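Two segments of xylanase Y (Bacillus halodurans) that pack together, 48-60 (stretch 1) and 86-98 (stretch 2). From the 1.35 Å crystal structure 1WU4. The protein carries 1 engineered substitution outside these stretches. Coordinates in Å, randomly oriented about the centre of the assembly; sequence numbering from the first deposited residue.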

# COMPACT_ATOMS: atom_id res chain seq x y z
N ILE A 48 -16.24 4.63 -2.12
CA ILE A 48 -15.36 4.28 -3.23
C ILE A 48 -15.58 2.85 -3.75
O ILE A 48 -15.01 2.48 -4.78
CB ILE A 48 -13.88 4.44 -2.84
CG1 ILE A 48 -13.56 3.54 -1.64
CG2 ILE A 48 -13.61 5.90 -2.50
CD1 ILE A 48 -12.11 3.61 -1.19
N TYR A 49 -16.38 2.06 -3.04
CA TYR A 49 -16.65 0.69 -3.44
C TYR A 49 -18.03 0.58 -4.08
O TYR A 49 -19.02 1.05 -3.51
CB TYR A 49 -16.57 -0.24 -2.22
CG TYR A 49 -17.13 -1.63 -2.44
CD1 TYR A 49 -16.51 -2.52 -3.32
CD2 TYR A 49 -18.28 -2.05 -1.77
CE1 TYR A 49 -17.03 -3.80 -3.52
CE2 TYR A 49 -18.80 -3.32 -1.96
CZ TYR A 49 -18.18 -4.19 -2.84
OH TYR A 49 -18.70 -5.45 -3.04
N TYR A 50 -18.09 -0.06 -5.24
CA TYR A 50 -19.35 -0.22 -5.97
C TYR A 50 -19.64 -1.69 -6.26
O TYR A 50 -18.79 -2.43 -6.76
CB TYR A 50 -19.29 0.57 -7.28
CG TYR A 50 -19.19 2.06 -7.06
CD1 TYR A 50 -20.34 2.84 -6.95
CD2 TYR A 50 -17.95 2.68 -6.93
CE1 TYR A 50 -20.25 4.21 -6.70
CE2 TYR A 50 -17.85 4.04 -6.68
CZ TYR A 50 -19.00 4.80 -6.57
OH TYR A 50 -18.91 6.15 -6.32
N GLU A 51 -20.86 -2.10 -5.94
CA GLU A 51 -21.28 -3.48 -6.15
C GLU A 51 -22.00 -3.62 -7.49
O GLU A 51 -22.82 -2.78 -7.86
CB GLU A 51 -22.19 -3.91 -5.01
CG GLU A 51 -21.89 -5.29 -4.46
CD GLU A 51 -22.32 -5.44 -3.02
OE1 GLU A 51 -23.53 -5.31 -2.74
OE2 GLU A 51 -21.44 -5.70 -2.16
N VAL A 52 -21.68 -4.69 -8.22
CA VAL A 52 -22.29 -4.95 -9.51
C VAL A 52 -22.86 -6.37 -9.52
O VAL A 52 -22.14 -7.34 -9.29
CB VAL A 52 -21.26 -4.82 -10.66
CG1 VAL A 52 -21.94 -5.07 -12.00
CG2 VAL A 52 -20.63 -3.44 -10.63
N GLY A 53 -24.16 -6.49 -9.78
CA GLY A 53 -24.78 -7.80 -9.79
C GLY A 53 -24.67 -8.45 -8.43
O GLY A 53 -24.68 -7.77 -7.41
N ASP A 54 -24.55 -9.77 -8.41
CA ASP A 54 -24.44 -10.50 -7.15
C ASP A 54 -23.09 -11.17 -6.92
O ASP A 54 -22.93 -11.91 -5.96
CB ASP A 54 -25.55 -11.54 -7.03
CG ASP A 54 -26.76 -11.03 -6.27
OD1 ASP A 54 -26.60 -10.68 -5.08
OD2 ASP A 54 -27.86 -10.97 -6.85
N ASP A 55 -22.13 -10.91 -7.80
CA ASP A 55 -20.81 -11.52 -7.65
C ASP A 55 -19.66 -10.63 -8.11
O ASP A 55 -18.52 -11.08 -8.18
CB ASP A 55 -20.76 -12.85 -8.40
CG ASP A 55 -21.04 -12.70 -9.88
OD1 ASP A 55 -20.97 -13.72 -10.61
OD2 ASP A 55 -21.34 -11.57 -10.33
N LEU A 56 -19.95 -9.37 -8.41
CA LEU A 56 -18.92 -8.44 -8.85
C LEU A 56 -18.90 -7.17 -8.02
O LEU A 56 -19.86 -6.85 -7.33
CB LEU A 56 -19.13 -8.09 -10.33
CG LEU A 56 -18.87 -9.21 -11.34
CD1 LEU A 56 -19.36 -8.79 -12.72
CD2 LEU A 56 -17.39 -9.54 -11.37
N GLY A 57 -17.78 -6.45 -8.10
CA GLY A 57 -17.63 -5.21 -7.37
C GLY A 57 -16.27 -4.61 -7.66
O GLY A 57 -15.36 -5.31 -8.11
N TYR A 58 -16.13 -3.31 -7.42
CA TYR A 58 -14.85 -2.65 -7.68
C TYR A 58 -14.69 -1.35 -6.91
O TYR A 58 -15.67 -0.79 -6.40
CB TYR A 58 -14.71 -2.37 -9.18
CG TYR A 58 -15.79 -1.47 -9.78
CD1 TYR A 58 -15.81 -0.10 -9.51
CD2 TYR A 58 -16.78 -2.00 -10.60
CE1 TYR A 58 -16.80 0.72 -10.06
CE2 TYR A 58 -17.77 -1.19 -11.15
CZ TYR A 58 -17.77 0.17 -10.88
OH TYR A 58 -18.75 0.98 -11.42
N LEU A 59 -13.45 -0.90 -6.79
CA LEU A 59 -13.17 0.37 -6.15
C LEU A 59 -12.93 1.31 -7.30
O LEU A 59 -12.15 1.02 -8.21
CB LEU A 59 -11.94 0.31 -5.24
CG LEU A 59 -12.25 -0.02 -3.78
CD1 LEU A 59 -12.62 -1.49 -3.66
CD2 LEU A 59 -11.05 0.30 -2.90
N LEU A 60 -13.62 2.44 -7.28
CA LEU A 60 -13.50 3.41 -8.36
C LEU A 60 -12.58 4.57 -8.02
O LEU A 60 -12.71 5.18 -6.96
CB LEU A 60 -14.89 3.96 -8.70
CG LEU A 60 -14.98 5.01 -9.81
CD1 LEU A 60 -14.72 4.36 -11.16
CD2 LEU A 60 -16.36 5.65 -9.79
N ASP A 86 -17.47 -11.61 1.23
CA ASP A 86 -18.39 -11.28 0.15
C ASP A 86 -17.83 -10.14 -0.70
O ASP A 86 -17.84 -10.20 -1.92
CB ASP A 86 -19.77 -10.91 0.72
CG ASP A 86 -19.73 -9.73 1.68
OD1 ASP A 86 -18.81 -9.66 2.53
OD2 ASP A 86 -20.63 -8.87 1.59
N ILE A 87 -17.31 -9.10 -0.04
CA ILE A 87 -16.73 -7.96 -0.74
C ILE A 87 -15.41 -8.37 -1.40
O ILE A 87 -15.15 -8.02 -2.56
CB ILE A 87 -16.49 -6.79 0.24
CG1 ILE A 87 -17.84 -6.27 0.74
CG2 ILE A 87 -15.71 -5.68 -0.44
CD1 ILE A 87 -17.75 -5.17 1.77
N PHE A 88 -14.59 -9.12 -0.68
CA PHE A 88 -13.31 -9.58 -1.19
C PHE A 88 -13.50 -10.32 -2.52
O PHE A 88 -12.85 -10.01 -3.51
CB PHE A 88 -12.65 -10.52 -0.19
CG PHE A 88 -11.26 -10.95 -0.56
CD1 PHE A 88 -10.15 -10.32 0.01
CD2 PHE A 88 -11.05 -11.97 -1.48
CE1 PHE A 88 -8.86 -10.71 -0.33
CE2 PHE A 88 -9.76 -12.37 -1.83
CZ PHE A 88 -8.66 -11.74 -1.25
N ASP A 89 -14.41 -11.29 -2.51
CA ASP A 89 -14.68 -12.10 -3.70
C ASP A 89 -15.25 -11.29 -4.86
O ASP A 89 -14.92 -11.56 -6.02
CB ASP A 89 -15.62 -13.25 -3.34
CG ASP A 89 -14.93 -14.33 -2.53
OD1 ASP A 89 -15.62 -15.25 -2.03
OD2 ASP A 89 -13.69 -14.28 -2.41
N ARG A 90 -16.11 -10.32 -4.57
CA ARG A 90 -16.68 -9.49 -5.62
C ARG A 90 -15.56 -8.73 -6.34
O ARG A 90 -15.54 -8.65 -7.57
CB ARG A 90 -17.69 -8.50 -5.04
CG ARG A 90 -19.08 -9.09 -4.77
CD ARG A 90 -19.96 -8.08 -4.05
NE ARG A 90 -21.32 -8.56 -3.82
CZ ARG A 90 -22.29 -8.54 -4.73
NH1 ARG A 90 -22.06 -8.06 -5.94
NH2 ARG A 90 -23.50 -8.99 -4.42
N ILE A 91 -14.64 -8.17 -5.57
CA ILE A 91 -13.53 -7.41 -6.13
C ILE A 91 -12.54 -8.30 -6.88
O ILE A 91 -12.13 -7.98 -8.00
CB ILE A 91 -12.76 -6.65 -5.01
CG1 ILE A 91 -13.68 -5.61 -4.36
CG2 ILE A 91 -11.52 -5.98 -5.59
CD1 ILE A 91 -13.09 -4.95 -3.13
N TRP A 92 -12.16 -9.41 -6.27
CA TRP A 92 -11.22 -10.34 -6.90
C TRP A 92 -11.81 -10.91 -8.19
O TRP A 92 -11.11 -11.08 -9.18
CB TRP A 92 -10.87 -11.46 -5.91
CG TRP A 92 -9.93 -12.50 -6.44
CD1 TRP A 92 -10.10 -13.86 -6.35
CD2 TRP A 92 -8.67 -12.30 -7.10
NE1 TRP A 92 -9.03 -14.51 -6.91
CE2 TRP A 92 -8.14 -13.58 -7.38
CE3 TRP A 92 -7.95 -11.17 -7.49
CZ2 TRP A 92 -6.91 -13.76 -8.02
CZ3 TRP A 92 -6.72 -11.34 -8.13
CH2 TRP A 92 -6.22 -12.63 -8.39
N ASN A 93 -13.11 -11.19 -8.17
CA ASN A 93 -13.77 -11.73 -9.35
C ASN A 93 -13.71 -10.72 -10.50
O ASN A 93 -13.40 -11.07 -11.64
CB ASN A 93 -15.22 -12.09 -9.02
CG ASN A 93 -15.90 -12.87 -10.13
OD1 ASN A 93 -15.30 -13.77 -10.72
ND2 ASN A 93 -17.16 -12.54 -10.40
N TRP A 94 -13.99 -9.45 -10.20
CA TRP A 94 -13.96 -8.40 -11.21
C TRP A 94 -12.53 -8.28 -11.75
O TRP A 94 -12.31 -8.13 -12.95
CB TRP A 94 -14.37 -7.06 -10.59
CG TRP A 94 -14.84 -6.02 -11.58
CD1 TRP A 94 -16.13 -5.73 -11.92
CD2 TRP A 94 -14.02 -5.10 -12.33
NE1 TRP A 94 -16.18 -4.68 -12.81
CE2 TRP A 94 -14.90 -4.28 -13.08
CE3 TRP A 94 -12.64 -4.89 -12.44
CZ2 TRP A 94 -14.43 -3.27 -13.93
CZ3 TRP A 94 -12.18 -3.87 -13.28
CH2 TRP A 94 -13.08 -3.08 -14.01
N THR A 95 -11.57 -8.34 -10.84
CA THR A 95 -10.16 -8.23 -11.18
C THR A 95 -9.72 -9.32 -12.16
O THR A 95 -9.09 -9.04 -13.18
CB THR A 95 -9.29 -8.31 -9.91
OG1 THR A 95 -9.63 -7.24 -9.03
CG2 THR A 95 -7.81 -8.22 -10.26
N MET A 96 -10.05 -10.57 -11.84
CA MET A 96 -9.68 -11.68 -12.70
C MET A 96 -10.41 -11.66 -14.03
O MET A 96 -9.85 -12.02 -15.07
CB MET A 96 -9.94 -13.01 -11.99
CG MET A 96 -8.87 -13.41 -10.99
SD MET A 96 -7.24 -13.55 -11.77
CE MET A 96 -7.59 -14.77 -13.02
N LYS A 97 -11.66 -11.22 -14.01
CA LYS A 97 -12.47 -11.18 -15.22
C LYS A 97 -12.06 -10.08 -16.20
O LYS A 97 -11.96 -10.31 -17.40
CB LYS A 97 -13.94 -10.99 -14.84
CG LYS A 97 -14.91 -11.04 -16.00
CD LYS A 97 -16.33 -10.75 -15.53
CE LYS A 97 -16.77 -11.70 -14.42
NZ LYS A 97 -16.73 -13.13 -14.84
N ASN A 98 -11.80 -8.88 -15.68
CA ASN A 98 -11.47 -7.74 -16.52
C ASN A 98 -10.03 -7.24 -16.56
O ASN A 98 -9.62 -6.60 -17.53
CB ASN A 98 -12.37 -6.56 -16.13
CG ASN A 98 -13.84 -6.90 -16.21
OD1 ASN A 98 -14.58 -6.69 -15.25
ND2 ASN A 98 -14.27 -7.41 -17.35
O HOH W 1 -21.41 -8.18 -0.90
O HOH W 2 -18.79 -13.96 -12.29

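A two-stranded hairpin lies across one helix here, with strand 56-59 nearly perpendicular to the helix axis (86°) and only 5.5 Å from it at closest approach. Such closeness needs a small residue at the crossing, and Gly-57 provides it. A CB there would sit 3.2 Å from Arg-90 CB and clash with Tyr-49 CE1 at 3.0 Å. Without one, backbone meets backbone: Leu-56 CA and Arg-90 CA are 4.1 Å apart, and the helix offers CA-H groups to strand carbonyls, Ile-91 CA to Gly-57 O at 3.4 Å and Arg-90 CA to Asp-55 O at 3.5 Å, both nearly linear at the hydrogen.

The polar part of the contact is organised by Arg-90, which has more area covered by the other stretch than any other residue. Its chain, m at chi1 and extended through chi2 and chi3, carries the guanidinium into the hairpin turn. There NH1 donates to Gly-53 O (3.0 Å) and to Leu-56 O (2.9 Å), while NH2 adds a weak bond to Gly-53 O at 3.4 Å. Leu-56 O also accepts from Val-52 N within the hairpin (3.0 Å), so the arginine reads a carbonyl already in use by the sheet. These carbonyls lie near the guanidinium plane, where N-H groups point; its faces are covered by Glu-51 CG on one side and by Asp-54 C and Asp-55 N on the other. Gly-53 turns the chain with a positive phi, which favours glycine.

Two acids form salt bridges to the guanidinium group. Asp-54 OD1 makes a salt bridge to Arg-90 NH2 at 3.6 Å. Glu-51 OE2 makes another to Arg-90 NE at 3.3 Å, but lies well out of the guanidinium plane, so this is attraction of charges alone. NE instead donates to water 1 (2.9 Å from NE to the water oxygen), which in turn donates hydrogen bonds to Glu-51 OE2 (2.8 Å) and Asp-86 OD2 (2.7 Å). Glu-51 OE2 further accepts from Tyr-49 OH at 2.9 Å, giving the hydroxyl of a buried ring a partner.

Asn-93, one helical turn on, points toward the hairpin and spends both protons of its amide: ND2 donates to Asp-55 O at 3.0 Å and to water 2 at 2.9 Å from ND2 to its oxygen. That water donates to Asp-55 OD1 (2.8 Å) and accepts weakly from Lys-97 NZ (3.4 Å).

Apolar groups fill the remainder. Ile-87 CG2 sits over a face of the Tyr-49 ring, 4.0 Å from its centroid, and Ile-91 CG1 approaches Tyr-49 CE1 at 3.9 Å. Ile-91 CD1 also meets Leu-59 CD1 at 3.5 Å. Tyr-58 lays its CB over the five-membered ring of Trp-94, 4.2 Å from the centroid, and Leu-56 CD2 reaches Trp-94 CB at 4.0 Å. The rule is economical: glycine at the crossing, an arginine bonding turn carbonyls, acids and one water completing its polar surroundings, a second water joining Asp-55 to Asn-93 and, weakly, Lys-97, and branched or aromatic side chains packing the rest.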